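Local atomic coordinates of Sensory/regulatory protein rpfC (Xanthomonas campestris pv. campestris, PDB entry 3M6M), a protein that probably acts as a two-component sensor histidine kinase, whose receiver domain, the fragment present here, binds magnesium and is likely to accept a phosphoryl group. Residues M88-V100 against C108-V121. Numbering follows the deposited sequence.
Sequences MRYTPVVVLSADV and CEQAGARAFLAKPV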
ATOM      1  N   MET D  88      10.566   6.258 -32.431  1.00 51.96           N
ATOM      2  CA  MET D  88      10.200   7.365 -33.310  1.00 51.81           C
ATOM      3  C   MET D  88      10.878   8.666 -32.876  1.00 52.35           C
ATOM      4  O   MET D  88      11.026   8.933 -31.679  1.00 51.98           O
ATOM      5  CB  MET D  88       8.681   7.544 -33.338  1.00 50.07           C
ATOM      6  CG  MET D  88       8.168   8.459 -34.439  1.00 49.74           C
ATOM      7  SD  MET D  88       6.468   8.986 -34.171  1.00 47.77           S
ATOM      8  CE  MET D  88       6.138   9.834 -35.709  1.00 48.13           C
ATOM      9  N   ARG D  89      11.295   9.453 -33.865  1.00 53.62           N
ATOM     10  CA  ARG D  89      11.866  10.781 -33.653  1.00 54.70           C
ATOM     11  C   ARG D  89      10.895  11.670 -32.868  1.00 53.21           C
ATOM     12  O   ARG D  89       9.696  11.700 -33.161  1.00 51.83           O
ATOM     13  CB  ARG D  89      12.191  11.417 -35.009  1.00 55.94           C
ATOM     14  CG  ARG D  89      12.630  12.875 -34.963  1.00 57.49           C
ATOM     15  CD  ARG D  89      12.044  13.644 -36.141  1.00 58.99           C
ATOM     16  NE  ARG D  89      12.617  14.982 -36.287  1.00 61.56           N
ATOM     17  CZ  ARG D  89      13.655  15.279 -37.068  1.00 65.12           C
ATOM     18  NH1 ARG D  89      14.255  14.334 -37.786  1.00 66.77           N
ATOM     19  NH2 ARG D  89      14.097  16.529 -37.134  1.00 67.03           N
ATOM     20  N   TYR D  90      11.416  12.381 -31.870  1.00 53.89           N
ATOM     21  CA  TYR D  90      10.614  13.337 -31.116  1.00 52.96           C
ATOM     22  C   TYR D  90      10.304  14.577 -31.947  1.00 53.17           C
ATOM     23  O   TYR D  90      11.174  15.115 -32.636  1.00 54.70           O
ATOM     24  CB  TYR D  90      11.303  13.752 -29.811  1.00 53.73           C
ATOM     25  CG  TYR D  90      10.510  14.777 -29.024  1.00 52.80           C
ATOM     26  CD1 TYR D  90       9.476  14.381 -28.175  1.00 51.41           C
ATOM     27  CD2 TYR D  90      10.779  16.143 -29.144  1.00 53.46           C
ATOM     28  CE1 TYR D  90       8.733  15.317 -27.460  1.00 51.00           C
ATOM     29  CE2 TYR D  90      10.043  17.089 -28.433  1.00 52.73           C
ATOM     30  CZ  TYR D  90       9.021  16.668 -27.594  1.00 51.86           C
ATOM     31  OH  TYR D  90       8.290  17.593 -26.884  1.00 51.52           O
ATOM     32  N   THR D  91       9.054  15.021 -31.873  1.00 51.99           N
ATOM     33  CA  THR D  91       8.633  16.277 -32.492  1.00 52.33           C
ATOM     34  C   THR D  91       7.539  16.966 -31.663  1.00 51.33           C
ATOM     35  O   THR D  91       6.560  16.325 -31.273  1.00 50.07           O
ATOM     36  CB  THR D  91       8.239  16.109 -33.995  1.00 52.30           C
ATOM     37  OG1 THR D  91       7.203  17.037 -34.339  1.00 51.74           O
ATOM     38  CG2 THR D  91       7.775  14.697 -34.294  1.00 51.63           C
ATOM     39  N   PRO D  92       7.730  18.270 -31.370  1.00 52.29           N
ATOM     40  CA  PRO D  92       6.842  19.072 -30.521  1.00 51.89           C
ATOM     41  C   PRO D  92       5.415  19.159 -31.054  1.00 50.91           C
ATOM     42  O   PRO D  92       5.209  19.288 -32.265  1.00 50.98           O
ATOM     43  CB  PRO D  92       7.489  20.461 -30.548  1.00 53.36           C
ATOM     44  CG  PRO D  92       8.910  20.214 -30.877  1.00 54.91           C
ATOM     45  CD  PRO D  92       8.896  19.052 -31.818  1.00 54.23           C
ATOM     46  N   VAL D  93       4.444  19.086 -30.145  1.00 50.38           N
ATOM     47  CA  VAL D  93       3.033  19.177 -30.506  1.00 49.78           C
ATOM     48  C   VAL D  93       2.341  20.280 -29.711  1.00 50.28           C
ATOM     49  O   VAL D  93       2.392  20.296 -28.477  1.00 50.64           O
ATOM     50  CB  VAL D  93       2.286  17.836 -30.285  1.00 48.88           C
ATOM     51  CG1 VAL D  93       0.829  17.955 -30.721  1.00 48.20           C
ATOM     52  CG2 VAL D  93       2.969  16.698 -31.031  1.00 48.78           C
ATOM     53  N   VAL D  94       1.703  21.199 -30.430  1.00 50.73           N
ATOM     54  CA  VAL D  94       0.878  22.242 -29.824  1.00 51.33           C
ATOM     55  C   VAL D  94      -0.598  22.019 -30.166  1.00 50.83           C
ATOM     56  O   VAL D  94      -0.947  21.746 -31.318  1.00 50.48           O
ATOM     57  CB  VAL D  94       1.357  23.674 -30.222  1.00 52.52           C
ATOM     58  CG1 VAL D  94       1.735  23.742 -31.693  1.00 52.95           C
ATOM     59  CG2 VAL D  94       0.309  24.732 -29.876  1.00 52.69           C
ATOM     60  N   VAL D  95      -1.453  22.129 -29.153  1.00 51.19           N
ATOM     61  CA  VAL D  95      -2.882  21.867 -29.307  1.00 51.23           C
ATOM     62  C   VAL D  95      -3.684  23.165 -29.459  1.00 52.15           C
ATOM     63  O   VAL D  95      -3.387  24.172 -28.809  1.00 52.90           O
ATOM     64  CB  VAL D  95      -3.435  21.020 -28.125  1.00 51.28           C
ATOM     65  CG1 VAL D  95      -4.846  20.526 -28.422  1.00 51.17           C
ATOM     66  CG2 VAL D  95      -2.524  19.830 -27.846  1.00 50.82           C
ATOM     67  N   LEU D  96      -4.688  23.127 -30.334  1.00 52.44           N
ATOM     68  CA  LEU D  96      -5.620  24.237 -30.529  1.00 53.61           C
ATOM     69  C   LEU D  96      -7.056  23.786 -30.310  1.00 54.16           C
ATOM     70  O   LEU D  96      -7.454  22.716 -30.778  1.00 53.72           O
ATOM     71  CB  LEU D  96      -5.499  24.807 -31.945  1.00 53.76           C
ATOM     72  CG  LEU D  96      -4.315  25.673 -32.372  1.00 54.50           C
ATOM     73  CD1 LEU D  96      -4.541  26.147 -33.799  1.00 55.06           C
ATOM     74  CD2 LEU D  96      -4.113  26.864 -31.448  1.00 55.49           C
ATOM     75  N   SER D  97      -7.831  24.607 -29.603  1.00 55.60           N
ATOM     76  CA  SER D  97      -9.275  24.389 -29.450  1.00 56.79           C
ATOM     77  C   SER D  97     -10.011  25.630 -28.957  1.00 58.44           C
ATOM     78  O   SER D  97      -9.402  26.555 -28.412  1.00 59.02           O
ATOM     79  CB  SER D  97      -9.568  23.206 -28.518  1.00 56.77           C
ATOM     80  OG  SER D  97      -8.979  23.397 -27.248  1.00 57.43           O
ATOM     81  N   ALA D  98     -11.327  25.641 -29.169  1.00 59.72           N
ATOM     82  CA  ALA D  98     -12.209  26.632 -28.561  1.00 61.68           C
ATOM     83  C   ALA D  98     -12.520  26.215 -27.124  1.00 62.84           C
ATOM     84  O   ALA D  98     -13.030  27.009 -26.330  1.00 64.39           O
ATOM     85  CB  ALA D  98     -13.484  26.775 -29.369  1.00 62.51           C
ATOM     86  N   ASP D  99     -12.211  24.957 -26.813  1.00 62.49           N
ATOM     87  CA  ASP D  99     -12.267  24.424 -25.455  1.00 63.69           C
ATOM     88  C   ASP D  99     -11.026  24.881 -24.694  1.00 63.70           C
ATOM     89  O   ASP D  99      -9.901  24.515 -25.043  1.00 62.30           O
ATOM     90  CB  ASP D  99     -12.332  22.891 -25.492  1.00 63.16           C
ATOM     91  CG  ASP D  99     -12.623  22.268 -24.129  1.00 64.49           C
ATOM     92  OD1 ASP D  99     -12.673  21.022 -24.054  1.00 64.14           O
ATOM     93  OD2 ASP D  99     -12.804  23.003 -23.135  1.00 65.87           O
ATOM     94  N   VAL D 100     -11.243  25.686 -23.659  1.00 65.70           N
ATOM     95  CA  VAL D 100     -10.152  26.247 -22.867  1.00 66.38           C
ATOM     96  C   VAL D 100     -10.325  25.894 -21.378  1.00 68.29           C
ATOM     97  O   VAL D 100      -9.730  26.519 -20.494  1.00 69.50           O
ATOM     98  CB  VAL D 100     -10.009  27.787 -23.124  1.00 67.14           C
ATOM     99  CG1 VAL D 100     -11.112  28.588 -22.420  1.00 69.23           C
ATOM    100  CG2 VAL D 100      -8.612  28.288 -22.746  1.00 67.42           C
ATOM    101  N   CYS D 108      -4.104  17.333 -21.781  1.00 62.24           N
ATOM    102  CA  CYS D 108      -3.098  17.494 -22.825  1.00 61.06           C
ATOM    103  C   CYS D 108      -1.693  17.684 -22.258  1.00 61.77           C
ATOM    104  O   CYS D 108      -0.741  17.081 -22.755  1.00 61.25           O
ATOM    105  CB  CYS D 108      -3.467  18.646 -23.764  1.00 60.35           C
ATOM    106  SG  CYS D 108      -4.998  18.371 -24.694  1.00 59.39           S
ATOM    107  N   GLU D 109      -1.574  18.507 -21.216  1.00 63.39           N
ATOM    108  CA  GLU D 109      -0.294  18.729 -20.535  1.00 64.69           C
ATOM    109  C   GLU D 109       0.282  17.417 -19.995  1.00 65.21           C
ATOM    110  O   GLU D 109       1.479  17.161 -20.130  1.00 65.24           O
ATOM    111  CB  GLU D 109      -0.440  19.763 -19.408  1.00 66.47           C
ATOM    112  CG  GLU D 109       0.878  20.142 -18.723  1.00 68.35           C
ATOM    113  CD  GLU D 109       0.717  21.177 -17.613  1.00 71.32           C
ATOM    114  OE1 GLU D 109      -0.273  21.108 -16.849  1.00 72.67           O
ATOM    115  OE2 GLU D 109       1.596  22.056 -17.496  1.00 72.44           O
ATOM    116  N   GLN D 110      -0.582  16.595 -19.401  1.00 66.10           N
ATOM    117  CA  GLN D 110      -0.202  15.282 -18.872  1.00 67.06           C
ATOM    118  C   GLN D 110       0.201  14.310 -19.981  1.00 65.73           C
ATOM    119  O   GLN D 110       1.018  13.416 -19.760  1.00 66.15           O
ATOM    120  CB  GLN D 110      -1.343  14.675 -18.044  1.00 68.43           C
ATOM    121  CG  GLN D 110      -1.723  15.458 -16.786  1.00 70.84           C
ATOM    122  CD  GLN D 110      -0.862  15.126 -15.581  1.00 73.56           C
ATOM    123  OE1 GLN D 110      -1.341  14.539 -14.608  1.00 76.01           O
ATOM    124  NE2 GLN D 110       0.414  15.504 -15.634  1.00 73.43           N
ATOM    125  N   ALA D 111      -0.378  14.493 -21.168  1.00 64.43           N
ATOM    126  CA  ALA D 111      -0.104  13.636 -22.320  1.00 63.42           C
ATOM    127  C   ALA D 111       1.094  14.112 -23.149  1.00 62.81           C
ATOM    128  O   ALA D 111       1.398  13.541 -24.200  1.00 62.09           O
ATOM    129  CB  ALA D 111      -1.348  13.506 -23.192  1.00 62.67           C
ATOM    130  N   GLY D 112       1.764  15.161 -22.677  1.00 63.41           N
ATOM    131  CA  GLY D 112       3.007  15.625 -23.289  1.00 63.58           C
ATOM    132  C   GLY D 112       2.885  16.739 -24.313  1.00 63.09           C
ATOM    133  O   GLY D 112       3.814  16.970 -25.087  1.00 63.04           O
ATOM    134  N   ALA D 113       1.746  17.430 -24.324  1.00 63.04           N
ATOM    135  CA  ALA D 113       1.563  18.592 -25.191  1.00 63.05           C
ATOM    136  C   ALA D 113       2.416  19.753 -24.694  1.00 64.39           C
ATOM    137  O   ALA D 113       2.345  20.127 -23.520  1.00 65.42           O
ATOM    138  CB  ALA D 113       0.096  18.993 -25.256  1.00 62.68           C
ATOM    139  N   ARG D 114       3.224  20.310 -25.589  1.00 64.85           N
ATOM    140  CA  ARG D 114       4.161  21.373 -25.228  1.00 66.70           C
ATOM    141  C   ARG D 114       3.501  22.740 -25.053  1.00 67.40           C
ATOM    142  O   ARG D 114       3.980  23.566 -24.273  1.00 68.97           O
ATOM    143  CB  ARG D 114       5.306  21.454 -26.238  1.00 67.20           C
ATOM    144  CG  ARG D 114       6.348  20.363 -26.067  1.00 67.91           C
ATOM    145  CD  ARG D 114       7.627  20.705 -26.808  1.00 70.27           C
ATOM    146  NE  ARG D 114       8.397  21.756 -26.144  1.00 72.62           N
ATOM    147  CZ  ARG D 114       9.450  21.544 -25.359  1.00 74.25           C
ATOM    148  NH1 ARG D 114       9.879  20.309 -25.126  1.00 74.04           N
ATOM    149  NH2 ARG D 114      10.079  22.573 -24.807  1.00 76.24           N
ATOM    150  N   ALA D 115       2.411  22.970 -25.781  1.00 66.65           N
ATOM    151  CA  ALA D 115       1.674  24.230 -25.706  1.00 67.40           C
ATOM    152  C   ALA D 115       0.186  24.028 -25.971  1.00 66.59           C
ATOM    153  O   ALA D 115      -0.207  23.154 -26.746  1.00 65.30           O
ATOM    154  CB  ALA D 115       2.254  25.252 -26.680  1.00 68.01           C
ATOM    155  N   PHE D 116      -0.630  24.848 -25.312  1.00 67.66           N
ATOM    156  CA  PHE D 116      -2.076  24.838 -25.493  1.00 67.46           C
ATOM    157  C   PHE D 116      -2.548  26.269 -25.735  1.00 68.61           C
ATOM    158  O   PHE D 116      -2.530  27.103 -24.824  1.00 69.94           O
ATOM    159  CB  PHE D 116      -2.762  24.245 -24.258  1.00 67.94           C
ATOM    160  CG  PHE D 116      -4.184  23.812 -24.496  1.00 67.55           C
ATOM    161  CD1 PHE D 116      -4.500  22.463 -24.590  1.00 66.87           C
ATOM    162  CD2 PHE D 116      -5.209  24.751 -24.616  1.00 68.32           C
ATOM    163  CE1 PHE D 116      -5.813  22.051 -24.804  1.00 67.07           C
ATOM    164  CE2 PHE D 116      -6.524  24.350 -24.834  1.00 68.24           C
ATOM    165  CZ  PHE D 116      -6.827  22.998 -24.926  1.00 67.69           C
ATOM    166  N   LEU D 117      -2.965  26.546 -26.966  1.00 68.37           N
ATOM    167  CA  LEU D 117      -3.390  27.891 -27.348  1.00 69.70           C
ATOM    168  C   LEU D 117      -4.857  27.939 -27.758  1.00 69.66           C
ATOM    169  O   LEU D 117      -5.383  26.990 -28.342  1.00 68.59           O
ATOM    170  CB  LEU D 117      -2.500  28.443 -28.462  1.00 69.97           C
ATOM    171  CG  LEU D 117      -1.055  28.783 -28.084  1.00 71.14           C
ATOM    172  CD1 LEU D 117      -0.158  28.715 -29.307  1.00 71.35           C
ATOM    173  CD2 LEU D 117      -0.961  30.150 -27.412  1.00 73.15           C
ATOM    174  N   ALA D 118      -5.504  29.059 -27.446  1.00 71.21           N
ATOM    175  CA  ALA D 118      -6.932  29.230 -27.686  1.00 71.73           C
ATOM    176  C   ALA D 118      -7.259  29.486 -29.154  1.00 71.58           C
ATOM    177  O   ALA D 118      -6.478  30.105 -29.883  1.00 71.84           O
ATOM    178  CB  ALA D 118      -7.488  30.352 -26.809  1.00 73.47           C
ATOM    179  N   LYS D 119      -8.418  28.986 -29.571  1.00 71.53           N
ATOM    180  CA  LYS D 119      -8.985  29.276 -30.882  1.00 71.92           C
ATOM    181  C   LYS D 119     -10.147  30.270 -30.726  1.00 73.64           C
ATOM    182  O   LYS D 119     -10.918  30.162 -29.768  1.00 74.23           O
ATOM    183  CB  LYS D 119      -9.468  27.984 -31.540  1.00 70.85           C
ATOM    184  CG  LYS D 119      -8.396  27.212 -32.289  1.00 69.68           C
ATOM    185  CD  LYS D 119      -8.891  25.835 -32.726  1.00 68.68           C
ATOM    186  CE  LYS D 119      -9.672  25.874 -34.030  1.00 69.04           C
ATOM    187  NZ  LYS D 119     -10.200  24.527 -34.377  1.00 68.48           N
ATOM    188  N   PRO D 120     -10.280  31.246 -31.655  1.00 74.77           N
ATOM    189  CA  PRO D 120      -9.432  31.509 -32.825  1.00 74.86           C
ATOM    190  C   PRO D 120      -8.017  31.909 -32.427  1.00 75.18           C
ATOM    191  O   PRO D 120      -7.829  32.647 -31.455  1.00 76.12           O
ATOM    192  CB  PRO D 120     -10.144  32.672 -33.527  1.00 76.42           C
ATOM    193  CG  PRO D 120     -10.957  33.318 -32.469  1.00 77.43           C
ATOM    194  CD  PRO D 120     -11.396  32.206 -31.573  1.00 76.40           C
ATOM    195  N   VAL D 121      -7.039  31.417 -33.178  1.00 74.81           N
ATOM    196  CA  VAL D 121      -5.635  31.576 -32.811  1.00 75.28           C
ATOM    197  C   VAL D 121      -5.127  33.011 -33.003  1.00 77.39           C
ATOM    198  O   VAL D 121      -5.379  33.644 -34.032  1.00 78.39           O
ATOM    199  CB  VAL D 121      -4.730  30.530 -33.535  1.00 74.19           C
ATOM    200  CG1 VAL D 121      -4.557  30.859 -35.021  1.00 74.95           C
ATOM    201  CG2 VAL D 121      -3.383  30.405 -32.838  1.00 74.34           C
TER
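Phe-116 lies against Val-95 and Ser-97, its ring reaching from the edge strand 115-118 along the neighbouring strand 93-97. With CG anti to the backbone N (chi1 -163°), the CD1-CE1 side of the ring meets Val-95, CD1 standing 4.0 Å from Val-95 CB, while CZ comes 3.2 Å from Ser-97 OG. That hydroxyl donates to a lone pair of Asp-99 O, lying in the plane of that carbonyl, and the same carbonyl oxygen touches the ring edge. Val-95 divides its two methyls, CG1 facing Phe-116 CE1 and CG2 packing 3.8 Å from Ala-113 CB.

The backbones run parallel: Val-95 N donates to Ala-115 O (2.9 Å) and Leu-117 N to Val-95 O (3.0 Å), both nearly straight. On the other face, Leu-96 CD2 touches both Leu-117 CB (3.7 Å) and Val-121 CG2 (3.9 Å). The aliphatic part of Lys-119 lies alongside Leu-96, CD 3.6 Å from Leu-96 CB, and carries NZ to salt bridges with Asp-21 and the magnesium ligand Asp-65; the Lys-119–Pro-120 peptide is cis, as in other CheY-like receivers.

Helix 102-110 links the two strands in a beta-alpha-beta unit; strand 61-65 pairs with the far edge of 93-97, and helices 24-35 and 123-133 cover the Leu-96 and Leu-117 face.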